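Glyco_hydro_cc domain-containing protein (Pseudomonas viridiflava, PDB 6UAV) probably hydrolyses internal beta-1,3-glucosidic bonds of beta-1,3-glucans, as a family GH128 (subgroup II) endo-glucanase built on a TIM barrel. Local coordinates at residues A[205-210]-A[247-252]; A[227-232]-A[238-243]. All coordinates share one frame; numbering follows the deposited sequence.

Both contacts lie where the last beta-alpha unit closes the barrel, their centres about 13 Å apart and each about 18 Å from the centre of the chain. Contact 2 is nested within the chain span closed by contact 1: it folds the loop after strand 220-225 back on itself, and helix 248-255 then packs on helix 200-216. Thr247 ties them together, with its OG1 2.7 Å from Ser238 O and its N 2.9 Å from Leu239 O, both probable hydrogen bonds. In a TIM barrel the loops after the strands surround the catalytic end, so contact 2 is on that side, whereas contact 1 belongs to the outer helical layer.

Contact 1: A[205-210]-A[247-252]; sequences QQMAEM and TELGQY
Helix 205-210 and helix 248-252 run nearly parallel, their axes 11.0 Å apart at closest approach and inclined by 21°, with Met207 nearest Leu249 and Ala208 nearest Tyr252 in the backbone register. At that spacing long side chains must bridge the gap, and Met207 is well suited: CG lies anti to the backbone N (chi1 170°), the chain runs straight on to SD, and a final bend lays CE against Leu249 CG at 3.6 Å. Leu249 offers its branch point and both methyls to this one tip. Met207 SD also passes 4.0 Å from Tyr252 CD2, an oblique Met-aromatic contact in which the methionine and the tyrosine lie alongside, pointing opposite ways. Small Ala208 leaves room for the far end of the tyrosine, whose OH comes within 3.4 Å of Ala208 CB. Tyr252 also has a cation-pi contact with Lys204. Thr247 is the N-cap of the second helix, its OG1 accepting from Gly250 N at 3.0 Å. Met207 and Leu249 both rest on Trp225 of strand 220-225, an apolar layer between helices and barrel wall characteristic of neighbouring outer helices in a TIM barrel.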
# COMPACT_ATOMS: atom_id res chain seq x y z
N GLN A 205 2.95 16.83 -12.20
CA GLN A 205 3.60 16.21 -13.38
C GLN A 205 3.95 14.76 -13.03
O GLN A 205 3.69 13.84 -13.83
CB GLN A 205 4.77 17.07 -13.82
CG GLN A 205 5.35 16.66 -15.18
CD GLN A 205 6.21 15.43 -15.15
OE1 GLN A 205 6.84 15.10 -14.14
NE2 GLN A 205 6.23 14.71 -16.26
N GLN A 206 4.56 14.55 -11.88
CA GLN A 206 5.05 13.21 -11.52
C GLN A 206 3.86 12.31 -11.14
O GLN A 206 3.86 11.13 -11.54
CB GLN A 206 6.08 13.30 -10.41
CG GLN A 206 7.47 13.55 -10.95
CD GLN A 206 7.92 12.40 -11.83
OE1 GLN A 206 8.16 11.29 -11.31
NE2 GLN A 206 8.02 12.65 -13.15
N MET A 207 2.82 12.86 -10.49
CA MET A 207 1.58 12.09 -10.22
C MET A 207 0.99 11.62 -11.54
O MET A 207 0.63 10.43 -11.66
CB MET A 207 0.55 12.93 -9.45
CG MET A 207 -0.79 12.24 -9.37
SD MET A 207 -1.98 13.28 -8.53
CE MET A 207 -1.50 12.92 -6.84
N ALA A 208 0.89 12.49 -12.53
CA ALA A 208 0.27 12.05 -13.81
C ALA A 208 1.12 10.92 -14.43
O ALA A 208 0.57 9.93 -14.93
CB ALA A 208 0.11 13.25 -14.73
N GLU A 209 2.44 11.11 -14.49
CA GLU A 209 3.34 10.10 -15.10
C GLU A 209 3.18 8.76 -14.36
O GLU A 209 2.95 7.75 -15.00
CB GLU A 209 4.80 10.56 -15.03
CG GLU A 209 5.16 11.31 -16.27
CD GLU A 209 6.63 11.48 -16.61
OE1 GLU A 209 7.50 10.89 -15.90
OE2 GLU A 209 6.88 12.24 -17.56
N MET A 210 3.29 8.79 -13.04
CA MET A 210 3.26 7.55 -12.23
C MET A 210 1.88 6.91 -12.33
O MET A 210 1.83 5.70 -12.51
CB MET A 210 3.63 7.84 -10.79
CG MET A 210 5.00 8.43 -10.69
SD MET A 210 5.49 8.95 -8.96
CE MET A 210 6.12 7.35 -8.56
N THR A 247 -7.24 19.43 -1.95
CA THR A 247 -6.24 20.34 -2.52
C THR A 247 -6.33 20.30 -4.04
O THR A 247 -7.06 19.48 -4.63
CB THR A 247 -4.83 19.95 -2.10
OG1 THR A 247 -4.58 18.63 -2.61
CG2 THR A 247 -4.62 20.00 -0.60
N GLU A 248 -5.64 21.21 -4.69
CA GLU A 248 -5.48 21.12 -6.15
C GLU A 248 -4.95 19.72 -6.52
O GLU A 248 -5.48 19.11 -7.45
CB GLU A 248 -4.58 22.24 -6.63
CG GLU A 248 -4.36 22.18 -8.10
CD GLU A 248 -3.62 23.40 -8.60
OE1 GLU A 248 -3.64 24.41 -7.90
OE2 GLU A 248 -2.91 23.25 -9.60
N LEU A 249 -3.95 19.23 -5.82
CA LEU A 249 -3.37 17.90 -6.12
C LEU A 249 -4.47 16.85 -6.00
O LEU A 249 -4.51 15.93 -6.85
CB LEU A 249 -2.19 17.56 -5.19
CG LEU A 249 -1.48 16.27 -5.60
CD1 LEU A 249 -0.60 16.51 -6.81
CD2 LEU A 249 -0.69 15.72 -4.43
N GLY A 250 -5.29 16.94 -4.95
CA GLY A 250 -6.33 15.93 -4.71
C GLY A 250 -7.34 15.92 -5.83
O GLY A 250 -7.69 14.87 -6.32
N GLN A 251 -7.83 17.11 -6.23
CA GLN A 251 -8.78 17.20 -7.35
C GLN A 251 -8.09 16.54 -8.55
O GLN A 251 -8.75 15.80 -9.33
CB GLN A 251 -9.18 18.67 -7.56
CG GLN A 251 -10.36 18.84 -8.49
CD GLN A 251 -11.68 18.85 -7.74
OE1 GLN A 251 -12.50 17.92 -7.86
NE2 GLN A 251 -11.91 19.89 -6.95
N TYR A 252 -6.82 16.85 -8.78
CA TYR A 252 -6.10 16.38 -9.99
C TYR A 252 -6.04 14.85 -9.97
O TYR A 252 -6.47 14.18 -10.95
CB TYR A 252 -4.73 17.05 -10.06
CG TYR A 252 -3.96 16.74 -11.31
CD1 TYR A 252 -4.40 17.20 -12.54
CD2 TYR A 252 -2.74 16.10 -11.28
CE1 TYR A 252 -3.67 17.00 -13.71
CE2 TYR A 252 -2.00 15.90 -12.43
CZ TYR A 252 -2.47 16.32 -13.66
OH TYR A 252 -1.79 16.11 -14.84

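Contact 2: A[227-232]-A[238-243]; sequences TGRMTP and SLLDAE
The guanidinium of Arg229 has Leu240 CB over one face, 3.5 Å from the plane and nearer its border than its middle, while the carbonyl oxygens of Asp241 and Ala242 come to its edge. Arg229 NE donates to Asp241 O at 2.7 Å in a nearly straight bond (166°), with the acceptor close to the guanidinium plane. NH1 reaches Ala242 O at 3.2 Å, above that carbonyl's plane, and adds a weak bond to Asp241 O. The straight run of the side chain out to NE carries the group across to these carbonyls, crossing the Leu240 side chain on the way. Arginine suits the place because its several N-H groups fan out in one plane; NH2 turns to Asp17, in a salt bridge, and to Tyr10.

Backbone bonds join the start of 227-232 to Leu239 and Leu240. Leu239 N donates to Thr227 O at 3.1 Å, with a weaker branch to Gly228 O, which also accepts from Leu240 N at 2.8 Å. Gly228, lacking a side chain, lets Leu240 CD1 come within 4.1 Å of its CA. Ser238 OG, held anti to its own carbonyl carbon (chi1 -63°), accepts from Met230 N at 2.9 Å; the short serine side chain puts its hydroxyl within range of that N-H, and Asp233 OD2 is a second partner of the same oxygen. The Leu239 side chain packs on Leu249 and Tyr253 of helix 248-255.

Neither segment is a regular strand; the two are joined by N-H groups bound to main-chain carbonyls and, at Met230, to the Ser238 hydroxyl. Two neutral carbonyls receive the cationic Arg229, whose formal countercharge is Asp17 on helix 15-22; the pairing would be expected to favour the charged guanidinium and links the loop after the last barrel strand to the first helix.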
# COMPACT_ATOMS: atom_id res chain seq x y z
N THR A 227 -0.08 11.33 0.54
CA THR A 227 -1.10 10.87 1.47
C THR A 227 -2.27 11.86 1.55
O THR A 227 -2.33 12.81 0.74
CB THR A 227 -0.52 10.70 2.88
OG1 THR A 227 -1.45 10.15 3.83
CG2 THR A 227 0.01 12.02 3.42
N GLY A 228 -3.20 11.66 2.48
CA GLY A 228 -4.35 12.58 2.62
C GLY A 228 -3.86 13.98 3.02
O GLY A 228 -4.07 14.95 2.32
N ARG A 229 -3.21 14.07 4.15
CA ARG A 229 -2.63 15.31 4.67
C ARG A 229 -1.33 15.03 5.36
O ARG A 229 -1.24 14.01 6.08
CB ARG A 229 -3.49 15.90 5.80
CG ARG A 229 -4.92 16.16 5.41
CD ARG A 229 -5.66 16.71 6.62
NE ARG A 229 -6.93 17.10 6.08
CZ ARG A 229 -7.98 16.32 5.96
NH1 ARG A 229 -9.07 16.81 5.39
NH2 ARG A 229 -7.95 15.07 6.38
N MET A 230 -0.39 15.93 5.21
CA MET A 230 0.83 15.96 6.06
C MET A 230 1.26 17.41 6.16
O MET A 230 0.94 18.20 5.27
CB MET A 230 1.98 15.14 5.45
CG MET A 230 2.38 15.56 4.06
SD MET A 230 3.60 14.47 3.30
CE MET A 230 4.94 14.67 4.47
N THR A 231 1.94 17.72 7.24
CA THR A 231 2.52 19.05 7.52
C THR A 231 3.82 18.81 8.27
O THR A 231 3.84 17.95 9.16
CB THR A 231 1.55 19.91 8.36
OG1 THR A 231 2.06 21.23 8.27
CG2 THR A 231 1.50 19.52 9.82
N PRO A 232 4.95 19.48 7.93
CA PRO A 232 5.09 20.25 6.69
C PRO A 232 4.99 19.34 5.47
O PRO A 232 5.05 18.13 5.61
CB PRO A 232 6.47 20.93 6.74
CG PRO A 232 7.17 20.33 7.94
CD PRO A 232 6.17 19.50 8.73
N SER A 238 0.04 16.36 -0.23
CA SER A 238 -1.33 16.27 0.39
C SER A 238 -2.46 16.32 -0.66
O SER A 238 -2.48 17.25 -1.51
CB SER A 238 -1.55 17.33 1.45
OG SER A 238 -0.65 17.16 2.55
N LEU A 239 -3.43 15.42 -0.55
CA LEU A 239 -4.66 15.41 -1.37
C LEU A 239 -5.80 16.20 -0.71
O LEU A 239 -6.73 16.57 -1.44
CB LEU A 239 -5.13 13.98 -1.57
CG LEU A 239 -4.16 13.00 -2.21
CD1 LEU A 239 -4.78 11.63 -2.17
CD2 LEU A 239 -3.81 13.37 -3.64
N LEU A 240 -5.70 16.49 0.58
CA LEU A 240 -6.78 17.10 1.40
C LEU A 240 -6.22 18.30 2.17
O LEU A 240 -5.01 18.32 2.51
CB LEU A 240 -7.36 16.07 2.38
CG LEU A 240 -8.15 14.94 1.73
CD1 LEU A 240 -8.26 13.75 2.66
CD2 LEU A 240 -9.52 15.41 1.19
N ASP A 241 -7.08 19.27 2.48
CA ASP A 241 -6.63 20.41 3.33
C ASP A 241 -7.65 20.51 4.48
O ASP A 241 -7.55 19.67 5.41
CB ASP A 241 -6.43 21.69 2.53
CG ASP A 241 -5.80 22.82 3.32
OD1 ASP A 241 -5.42 22.62 4.51
OD2 ASP A 241 -5.74 23.89 2.79
N ALA A 242 -8.59 21.45 4.43
CA ALA A 242 -9.66 21.53 5.45
C ALA A 242 -10.41 20.19 5.46
O ALA A 242 -10.48 19.53 4.44
CB ALA A 242 -10.60 22.69 5.15
N GLU A 243 -11.06 19.85 6.56
CA GLU A 243 -11.96 18.69 6.59
C GLU A 243 -12.94 18.73 5.42
O GLU A 243 -13.65 19.75 5.21
CB GLU A 243 -12.64 18.57 7.94
CG GLU A 243 -13.52 17.36 8.04
CD GLU A 243 -13.99 17.08 9.45
OE1 GLU A 243 -13.73 17.90 10.34
OE2 GLU A 243 -14.73 16.10 9.58